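Local coordinates for probable hydrogenase maturation factor HypB (Methanocaldococcus jannaschii, PDB 2HF9), which binds GTP and probably hydrolyses it slowly, an activity thought to be needed for nickel insertion into the metal centre of [NiFe] hydrogenases during their maturation, at residues 45-51 and 146-151. Residues are numbered along the deposited sequence; the frame is centred on the assembly and turned at random.
Sequences GAIGSGK and VISTTE. With GSP (5'-guanosine-diphosphate-monothiophosphate), chain E.
S49 OG donates to E151 OE2 at 2.7 Å, meeting it on the syn side and 32° out of the carboxylate plane. With its oxygen beside the backbone N (chi1 -65°), the same serine also sets OG 3.1 Å from V146 O. A46 CB packs against the carboxylate, 3.7 Å from E151 OE1, while V146 CG1 lies 3.9 Å from S49 CB. A second hydroxyl, S148 OG, donates to E151 OE2 from the face of the carboxylate opposite S49, and S148 N gives a nearly straight bond to E151 OE1. A bend at chi2 (136°) brings the acid back over its own strand end to take these donors. Water 1 donates to both E151 OE2 and I47 O, adding a second tie to the loop. Shortening E151 to an alanine would probably cost S49 OG and S148 OG their shared acceptor OE2, S148 N its acceptor OE1, and this water one of its two holds. Further out, K173 NZ bonds to G48 O and S148 OG, and T150 O accepts from K173 NZ of the second subunit. On the loop's other side, G50 N, K51 N and K51 NZ all donate to GSP O1B, K51 NZ at 3.0 Å. GAIGSGK, with these donors on one beta-phosphate oxygen, is the Walker A P-loop of a SIMIBI GTPase, paired in parallel at G45 with V146 and tied through S49 to the turn after strand 142-148.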
ATOM      1  N   GLY A  45       2.945   7.259   2.247  1.00 11.43           N
ATOM      2  CA  GLY A  45       2.849   6.078   3.091  1.00 11.70           C
ATOM      3  C   GLY A  45       2.156   4.903   2.435  1.00 11.97           C
ATOM      4  O   GLY A  45       1.738   4.977   1.273  1.00 12.35           O
ATOM      5  N   ALA A  46       2.036   3.815   3.189  1.00 11.76           N
ATOM      6  CA  ALA A  46       1.320   2.631   2.729  1.00 11.89           C
ATOM      7  C   ALA A  46      -0.190   2.881   2.821  1.00 11.87           C
ATOM      8  O   ALA A  46      -0.623   3.952   3.258  1.00 12.50           O
ATOM      9  CB  ALA A  46       1.722   1.424   3.554  1.00 11.75           C
ATOM     10  N   ILE A  47      -0.994   1.909   2.410  1.00 11.52           N
ATOM     11  CA  ILE A  47      -2.447   2.058   2.509  1.00 11.08           C
ATOM     12  C   ILE A  47      -2.869   2.023   3.979  1.00 10.60           C
ATOM     13  O   ILE A  47      -2.562   1.069   4.698  1.00 10.24           O
ATOM     14  CB  ILE A  47      -3.211   0.956   1.730  1.00 11.19           C
ATOM     15  CG1 ILE A  47      -2.864   0.983   0.232  1.00 12.11           C
ATOM     16  CG2 ILE A  47      -4.723   1.083   1.957  1.00 11.42           C
ATOM     17  CD1 ILE A  47      -3.604   2.038  -0.588  1.00 13.09           C
ATOM     18  N   GLY A  48      -3.546   3.083   4.414  1.00 10.12           N
ATOM     19  CA  GLY A  48      -4.109   3.161   5.757  1.00  9.79           C
ATOM     20  C   GLY A  48      -3.111   3.332   6.887  1.00  9.43           C
ATOM     21  O   GLY A  48      -3.433   3.047   8.037  1.00  9.68           O
ATOM     22  N   SER A  49      -1.905   3.802   6.567  1.00  9.27           N
ATOM     23  CA  SER A  49      -0.853   3.999   7.572  1.00  9.19           C
ATOM     24  C   SER A  49      -1.218   5.044   8.632  1.00  8.82           C
ATOM     25  O   SER A  49      -0.750   4.968   9.770  1.00  8.48           O
ATOM     26  CB  SER A  49       0.464   4.393   6.903  1.00  9.21           C
ATOM     27  OG  SER A  49       0.961   3.338   6.099  1.00 11.35           O
ATOM     28  N   GLY A  50      -2.042   6.019   8.245  1.00  8.53           N
ATOM     29  CA  GLY A  50      -2.489   7.067   9.165  1.00  8.21           C
ATOM     30  C   GLY A  50      -2.232   8.493   8.701  1.00  7.88           C
ATOM     31  O   GLY A  50      -2.253   9.412   9.518  1.00  8.09           O
ATOM     32  N   LYS A  51      -2.020   8.679   7.395  1.00  7.75           N
ATOM     33  CA  LYS A  51      -1.706   9.998   6.821  1.00  7.58           C
ATOM     34  C   LYS A  51      -2.788  11.031   7.124  1.00  7.00           C
ATOM     35  O   LYS A  51      -2.494  12.139   7.574  1.00  6.38           O
ATOM     36  CB  LYS A  51      -1.503   9.909   5.298  1.00  7.51           C
ATOM     37  CG  LYS A  51      -0.391   8.970   4.831  1.00  8.70           C
ATOM     38  CD  LYS A  51      -0.193   9.022   3.300  1.00  8.89           C
ATOM     39  CE  LYS A  51      -1.325   8.338   2.521  1.00 10.90           C
ATOM     40  NZ  LYS A  51      -1.545   6.930   2.952  1.00 13.16           N
ATOM     41  N   VAL A 146       4.877   7.885   6.231  1.00  8.33           N
ATOM     42  CA  VAL A 146       4.149   7.273   7.326  1.00  8.59           C
ATOM     43  C   VAL A 146       3.946   5.792   7.028  1.00  8.82           C
ATOM     44  O   VAL A 146       3.298   5.426   6.051  1.00  8.58           O
ATOM     45  CB  VAL A 146       2.762   7.944   7.542  1.00  8.74           C
ATOM     46  CG1 VAL A 146       2.082   7.387   8.801  1.00  8.33           C
ATOM     47  CG2 VAL A 146       2.904   9.460   7.626  1.00  8.68           C
ATOM     48  N   ILE A 147       4.527   4.944   7.864  1.00  9.06           N
ATOM     49  CA  ILE A 147       4.187   3.531   7.850  1.00  9.58           C
ATOM     50  C   ILE A 147       3.646   3.175   9.221  1.00  9.52           C
ATOM     51  O   ILE A 147       3.703   3.988  10.146  1.00 10.04           O
ATOM     52  CB  ILE A 147       5.371   2.602   7.444  1.00  9.78           C
ATOM     53  CG1 ILE A 147       6.592   2.771   8.378  1.00 10.33           C
ATOM     54  CG2 ILE A 147       5.680   2.742   5.940  1.00 10.39           C
ATOM     55  CD1 ILE A 147       7.522   3.942   8.051  1.00 12.36           C
ATOM     56  N   SER A 148       3.096   1.980   9.359  1.00  9.30           N
ATOM     57  CA  SER A 148       2.526   1.609  10.640  1.00  9.36           C
ATOM     58  C   SER A 148       2.869   0.183  11.029  1.00  9.47           C
ATOM     59  O   SER A 148       3.162  -0.656  10.169  1.00  9.21           O
ATOM     60  CB  SER A 148       1.015   1.857  10.651  1.00  9.28           C
ATOM     61  OG  SER A 148       0.332   0.902   9.868  1.00  9.64           O
ATOM     62  N   THR A 149       2.832  -0.082  12.334  1.00  9.53           N
ATOM     63  CA  THR A 149       3.200  -1.391  12.875  1.00  9.97           C
ATOM     64  C   THR A 149       2.379  -2.530  12.261  1.00 10.15           C
ATOM     65  O   THR A 149       2.879  -3.641  12.106  1.00 10.34           O
ATOM     66  CB  THR A 149       3.067  -1.429  14.418  1.00 10.11           C
ATOM     67  OG1 THR A 149       1.695  -1.250  14.787  1.00 10.18           O
ATOM     68  CG2 THR A 149       3.913  -0.321  15.060  1.00  9.35           C
ATOM     69  N   THR A 150       1.135  -2.231  11.885  1.00 10.12           N
ATOM     70  CA  THR A 150       0.197  -3.247  11.402  1.00 10.51           C
ATOM     71  C   THR A 150       0.502  -3.782   9.998  1.00 10.84           C
ATOM     72  O   THR A 150      -0.113  -4.756   9.557  1.00 10.98           O
ATOM     73  CB  THR A 150      -1.269  -2.773  11.493  1.00 10.35           C
ATOM     74  OG1 THR A 150      -1.456  -1.582  10.712  1.00 10.28           O
ATOM     75  CG2 THR A 150      -1.644  -2.500  12.939  1.00 10.17           C
ATOM     76  N   GLU A 151       1.446  -3.141   9.314  1.00 11.28           N
ATOM     77  CA  GLU A 151       1.934  -3.604   8.015  1.00 11.55           C
ATOM     78  C   GLU A 151       3.046  -4.650   8.186  1.00 11.99           C
ATOM     79  O   GLU A 151       3.459  -5.292   7.223  1.00 11.81           O
ATOM     80  CB  GLU A 151       2.434  -2.416   7.188  1.00 11.63           C
ATOM     81  CG  GLU A 151       1.334  -1.421   6.792  1.00 11.67           C
ATOM     82  CD  GLU A 151       1.746   0.037   6.964  1.00 12.76           C
ATOM     83  OE1 GLU A 151       2.952   0.352   6.840  1.00 12.97           O
ATOM     84  OE2 GLU A 151       0.852   0.874   7.217  1.00 11.76           O
TER
HETATM   85  PG  GSP E 300      -5.465   6.144   2.994  1.00 11.07           P
HETATM   86  O3B GSP E 300      -5.216   5.869   4.560  1.00  9.62           O
HETATM   87  S1G GSP E 300      -4.198   5.428   2.070  1.00 14.64           S
HETATM   88  O2G GSP E 300      -6.816   5.485   2.659  1.00 11.12           O
HETATM   89  O3G GSP E 300      -5.552   7.661   2.757  1.00 11.07           O
HETATM   90  PB  GSP E 300      -4.460   6.883   5.563  1.00  7.54           P
HETATM   91  O1B GSP E 300      -3.013   6.589   5.528  1.00  6.95           O
HETATM   92  O2B GSP E 300      -4.767   8.302   5.305  1.00  6.70           O
HETATM   93  PA  GSP E 300      -6.157   6.905   7.929  1.00  8.40           P
HETATM   94  O1A GSP E 300      -5.823   8.212   8.543  1.00  7.61           O
HETATM   95  O2A GSP E 300      -7.446   6.953   7.192  1.00  7.27           O
HETATM   96  O3A GSP E 300      -4.962   6.350   7.002  1.00  7.92           O
HETATM   97  O5' GSP E 300      -6.148   5.793   9.082  1.00  8.66           O
HETATM   98  C5' GSP E 300      -6.393   4.431   8.787  1.00  9.19           C
HETATM   99  C4' GSP E 300      -7.006   3.741  10.001  1.00  9.10           C
HETATM  100  O4' GSP E 300      -6.043   3.593  11.031  1.00  8.82           O
HETATM  101  C3' GSP E 300      -8.167   4.509  10.609  1.00  9.46           C
HETATM  102  O3' GSP E 300      -9.116   3.540  10.991  1.00 10.23           O
HETATM  103  C2' GSP E 300      -7.574   5.175  11.832  1.00  9.52           C
HETATM  104  O2' GSP E 300      -8.514   5.330  12.862  1.00 11.22           O
HETATM  105  C1' GSP E 300      -6.501   4.184  12.237  1.00  8.75           C
HETATM  106  N9  GSP E 300      -5.311   4.732  12.907  1.00  8.24           N
HETATM  107  C8  GSP E 300      -4.442   5.693  12.450  1.00  8.37           C
HETATM  108  N7  GSP E 300      -3.462   5.838  13.369  1.00  8.78           N
HETATM  109  C5  GSP E 300      -3.684   4.977  14.389  1.00  8.34           C
HETATM  110  C6  GSP E 300      -2.996   4.709  15.572  1.00  8.74           C
HETATM  111  O6  GSP E 300      -1.965   5.322  15.845  1.00  7.63           O
HETATM  112  N1  GSP E 300      -3.481   3.740  16.432  1.00  8.29           N
HETATM  113  C2  GSP E 300      -4.641   3.049  16.124  1.00  8.22           C
HETATM  114  N2  GSP E 300      -5.107   2.124  16.957  1.00  8.01           N
HETATM  115  N3  GSP E 300      -5.319   3.315  14.948  1.00  8.10           N
HETATM  116  C4  GSP E 300      -4.840   4.265  14.099  1.00  8.28           C
HETATM  117  O   HOH W   1      -1.685   0.322   7.252  1.00  8.45           O